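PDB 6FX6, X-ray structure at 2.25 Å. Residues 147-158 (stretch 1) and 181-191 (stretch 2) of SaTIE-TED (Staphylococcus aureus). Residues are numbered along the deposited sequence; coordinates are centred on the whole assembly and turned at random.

Stretch 1, residues 147-158: PIKVGEKGVFVD
Stretch 2 (181-191) GNKLIVTADKN

The axes of the two antiparallel strands of SaTIE-TED, 154-157 and 183-188, approach to 4.5 Å, their N-to-C directions 160° apart, and with the flanking residues the strands bury 827 Å². Register: Gly-154 faces Val-186 and Phe-156 faces Leu-184 in hydrogen-bonded pairs (CA to CA 5.0 Å each); Val-155 faces Ile-185 and Val-157 faces Lys-183 in non-hydrogen-bonded pairs. Backbone angles are extended, from -113/146 at Gly-154 to -129/120 at Phe-156 and -132/137 at Val-186.

Backbone hydrogen bonds form the ladder: Gly-154 N to Val-186 O 2.6 Å, Val-186 N to Gly-154 O 2.7 Å, Phe-156 N to Leu-184 O 2.9 Å, Leu-184 N to Phe-156 O 2.7 Å. Asp-158 N to Asn-182 O (2.9 Å) extends it at one end. Beyond the other, the chain turns at 150-153, where Glu-152 N bonds to Lys-149 O (3.3 Å) and Gly-151 N to Ala-188 O (3.1 Å). Phi/psi of 97/-45 at Gly-151 would jam a CB against the preceding carbonyl, so glycine suits. Water 1 bridges the turn to the strand, accepting from Ala-188 N (2.9 Å) and lying 2.7 Å from both Lys-149 O and Glu-152 O. CA-H...O contacts supplement the ladder, as from Val-155 CA to Leu-184 O (3.4 Å).

Apolar side chains pack on both faces. With Leu-184 (t, chi2 p) and Val-186 (t), both buried, lies Phe-156 (m, chi2 -78°); its CE2 is 3.8 Å from Val-186 CG2, which sits at the ring edge. Buried Ile-148 (t, t) brings CD1 4.1 Å from Val-186 CG1; a CB on Gly-154 would crowd this CD1. On the other face, Val-155 (t) sets its CG2 3.8 Å from CD1 of Ile-185 (m, m), while Val-155 CG1 lies 3.8 Å from CD of Lys-183 (m, t, t, t), whose aliphatic stem suits this exposed face.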

# COMPACT_ATOMS: atom_id res chain seq x y z
N PRO A 147 26.12 16.61 -10.59
CA PRO A 147 27.06 16.25 -11.65
C PRO A 147 27.88 15.02 -11.28
O PRO A 147 28.21 14.82 -10.12
CB PRO A 147 27.96 17.48 -11.75
CG PRO A 147 27.96 18.03 -10.37
CD PRO A 147 26.58 17.79 -9.83
N ILE A 148 28.19 14.20 -12.28
CA ILE A 148 29.04 13.03 -12.10
C ILE A 148 29.81 12.76 -13.40
O ILE A 148 29.22 12.79 -14.48
CB ILE A 148 28.22 11.79 -11.65
CG1 ILE A 148 29.14 10.65 -11.20
CG2 ILE A 148 27.25 11.32 -12.74
CD1 ILE A 148 28.41 9.48 -10.60
N LYS A 149 31.12 12.54 -13.28
CA LYS A 149 31.95 12.23 -14.45
C LYS A 149 31.86 10.75 -14.78
O LYS A 149 31.77 9.91 -13.88
CB LYS A 149 33.41 12.61 -14.20
CG LYS A 149 33.59 14.09 -13.92
CD LYS A 149 34.96 14.60 -14.32
CE LYS A 149 35.02 16.12 -14.22
NZ LYS A 149 36.31 16.66 -14.72
N VAL A 150 31.87 10.44 -16.08
CA VAL A 150 31.88 9.05 -16.56
C VAL A 150 33.10 8.32 -15.99
O VAL A 150 34.21 8.85 -16.03
CB VAL A 150 31.87 8.98 -18.11
CG1 VAL A 150 32.31 7.61 -18.63
CG2 VAL A 150 30.49 9.33 -18.64
N GLY A 151 32.87 7.12 -15.47
CA GLY A 151 33.93 6.31 -14.87
C GLY A 151 34.00 6.43 -13.36
O GLY A 151 34.12 5.43 -12.67
N GLU A 152 33.92 7.67 -12.85
CA GLU A 152 34.17 7.95 -11.43
C GLU A 152 32.98 7.58 -10.55
O GLU A 152 31.89 8.10 -10.71
CB GLU A 152 34.53 9.42 -11.23
CG GLU A 152 35.80 9.85 -11.97
CD GLU A 152 36.23 11.28 -11.65
OE1 GLU A 152 35.39 12.11 -11.24
OE2 GLU A 152 37.44 11.57 -11.81
N LYS A 153 33.22 6.66 -9.62
CA LYS A 153 32.18 6.23 -8.68
C LYS A 153 31.81 7.39 -7.75
O LYS A 153 32.69 8.06 -7.21
CB LYS A 153 32.65 5.00 -7.89
CG LYS A 153 31.57 4.38 -7.01
CD LYS A 153 31.51 2.86 -7.08
CE LYS A 153 32.35 2.18 -6.02
NZ LYS A 153 32.14 0.70 -6.01
N GLY A 154 30.51 7.63 -7.61
CA GLY A 154 29.97 8.70 -6.77
C GLY A 154 29.20 8.13 -5.59
O GLY A 154 28.56 7.07 -5.70
N VAL A 155 29.28 8.83 -4.46
CA VAL A 155 28.60 8.45 -3.23
C VAL A 155 27.71 9.62 -2.81
O VAL A 155 28.17 10.76 -2.77
CB VAL A 155 29.61 8.10 -2.12
CG1 VAL A 155 28.92 7.89 -0.78
CG2 VAL A 155 30.41 6.87 -2.53
N PHE A 156 26.45 9.33 -2.50
CA PHE A 156 25.48 10.36 -2.11
C PHE A 156 24.83 9.92 -0.82
O PHE A 156 24.22 8.85 -0.76
CB PHE A 156 24.44 10.55 -3.21
CG PHE A 156 25.04 10.89 -4.54
CD1 PHE A 156 25.50 12.18 -4.81
CD2 PHE A 156 25.19 9.91 -5.53
CE1 PHE A 156 26.07 12.49 -6.04
CE2 PHE A 156 25.76 10.22 -6.76
CZ PHE A 156 26.20 11.51 -7.01
N VAL A 157 24.98 10.75 0.22
CA VAL A 157 24.49 10.43 1.55
C VAL A 157 23.07 10.96 1.71
O VAL A 157 22.81 12.13 1.41
CB VAL A 157 25.40 11.04 2.65
CG1 VAL A 157 24.84 10.74 4.04
CG2 VAL A 157 26.82 10.51 2.51
N ASP A 158 22.18 10.11 2.18
CA ASP A 158 20.83 10.51 2.57
C ASP A 158 20.84 10.91 4.05
O ASP A 158 20.76 10.04 4.92
CB ASP A 158 19.84 9.37 2.32
CG ASP A 158 18.43 9.69 2.82
OD1 ASP A 158 18.11 10.88 3.02
OD2 ASP A 158 17.64 8.73 3.01
N GLY A 181 23.75 1.13 3.61
CA GLY A 181 23.33 1.94 4.75
C GLY A 181 22.54 3.17 4.31
O GLY A 181 21.47 3.03 3.71
N ASN A 182 23.06 4.36 4.59
CA ASN A 182 22.46 5.61 4.12
C ASN A 182 23.21 6.24 2.94
O ASN A 182 23.01 7.42 2.65
CB ASN A 182 22.33 6.60 5.29
CG ASN A 182 21.08 6.36 6.11
OD1 ASN A 182 20.01 6.10 5.55
ND2 ASN A 182 21.20 6.44 7.43
N LYS A 183 24.01 5.44 2.24
CA LYS A 183 24.78 5.91 1.09
C LYS A 183 24.21 5.31 -0.20
O LYS A 183 23.93 4.11 -0.26
CB LYS A 183 26.25 5.54 1.25
CG LYS A 183 26.85 5.93 2.59
CD LYS A 183 28.35 6.16 2.51
CE LYS A 183 28.95 6.52 3.86
NZ LYS A 183 30.27 7.19 3.72
N LEU A 184 24.02 6.16 -1.21
CA LEU A 184 23.69 5.73 -2.56
C LEU A 184 24.99 5.71 -3.34
O LEU A 184 25.61 6.76 -3.51
CB LEU A 184 22.67 6.67 -3.20
CG LEU A 184 22.29 6.38 -4.67
CD1 LEU A 184 21.62 5.02 -4.80
CD2 LEU A 184 21.40 7.48 -5.24
N ILE A 185 25.39 4.53 -3.82
CA ILE A 185 26.66 4.31 -4.50
C ILE A 185 26.38 4.21 -6.00
O ILE A 185 25.67 3.32 -6.43
CB ILE A 185 27.35 3.00 -4.02
CG1 ILE A 185 27.38 2.88 -2.49
CG2 ILE A 185 28.76 2.87 -4.60
CD1 ILE A 185 28.11 3.99 -1.77
N VAL A 186 26.98 5.11 -6.78
CA VAL A 186 26.61 5.28 -8.19
C VAL A 186 27.83 5.32 -9.10
O VAL A 186 28.83 5.97 -8.78
CB VAL A 186 25.84 6.60 -8.39
CG1 VAL A 186 25.44 6.78 -9.84
CG2 VAL A 186 24.62 6.64 -7.49
N THR A 187 27.74 4.63 -10.23
CA THR A 187 28.69 4.82 -11.32
C THR A 187 27.92 4.85 -12.65
O THR A 187 26.99 4.08 -12.85
CB THR A 187 29.82 3.76 -11.31
OG1 THR A 187 30.74 4.03 -12.38
CG2 THR A 187 29.29 2.34 -11.44
N ALA A 188 28.30 5.78 -13.52
CA ALA A 188 27.69 5.94 -14.84
C ALA A 188 28.75 5.88 -15.91
O ALA A 188 29.85 6.43 -15.73
CB ALA A 188 26.95 7.27 -14.91
N ASP A 189 28.43 5.23 -17.03
CA ASP A 189 29.36 5.08 -18.16
C ASP A 189 28.87 5.88 -19.38
O ASP A 189 27.86 6.59 -19.29
CB ASP A 189 29.61 3.59 -18.47
CG ASP A 189 28.35 2.81 -18.78
OD1 ASP A 189 27.63 3.18 -19.74
OD2 ASP A 189 28.07 1.81 -18.08
N LYS A 190 29.58 5.79 -20.50
CA LYS A 190 29.25 6.56 -21.72
C LYS A 190 27.89 6.25 -22.33
O LYS A 190 27.35 7.09 -23.05
CB LYS A 190 30.33 6.37 -22.79
CG LYS A 190 31.66 7.01 -22.44
CD LYS A 190 32.66 6.86 -23.57
CE LYS A 190 34.07 7.21 -23.13
NZ LYS A 190 35.04 6.96 -24.23
N ASN A 191 27.34 5.06 -22.07
CA ASN A 191 25.98 4.72 -22.52
C ASN A 191 24.89 5.42 -21.73
O ASN A 191 23.74 5.44 -22.18
CB ASN A 191 25.74 3.20 -22.47
CG ASN A 191 26.54 2.44 -23.50
OD1 ASN A 191 27.22 3.01 -24.36
ND2 ASN A 191 26.45 1.12 -23.43
O HOH W 1 30.41 7.74 -12.91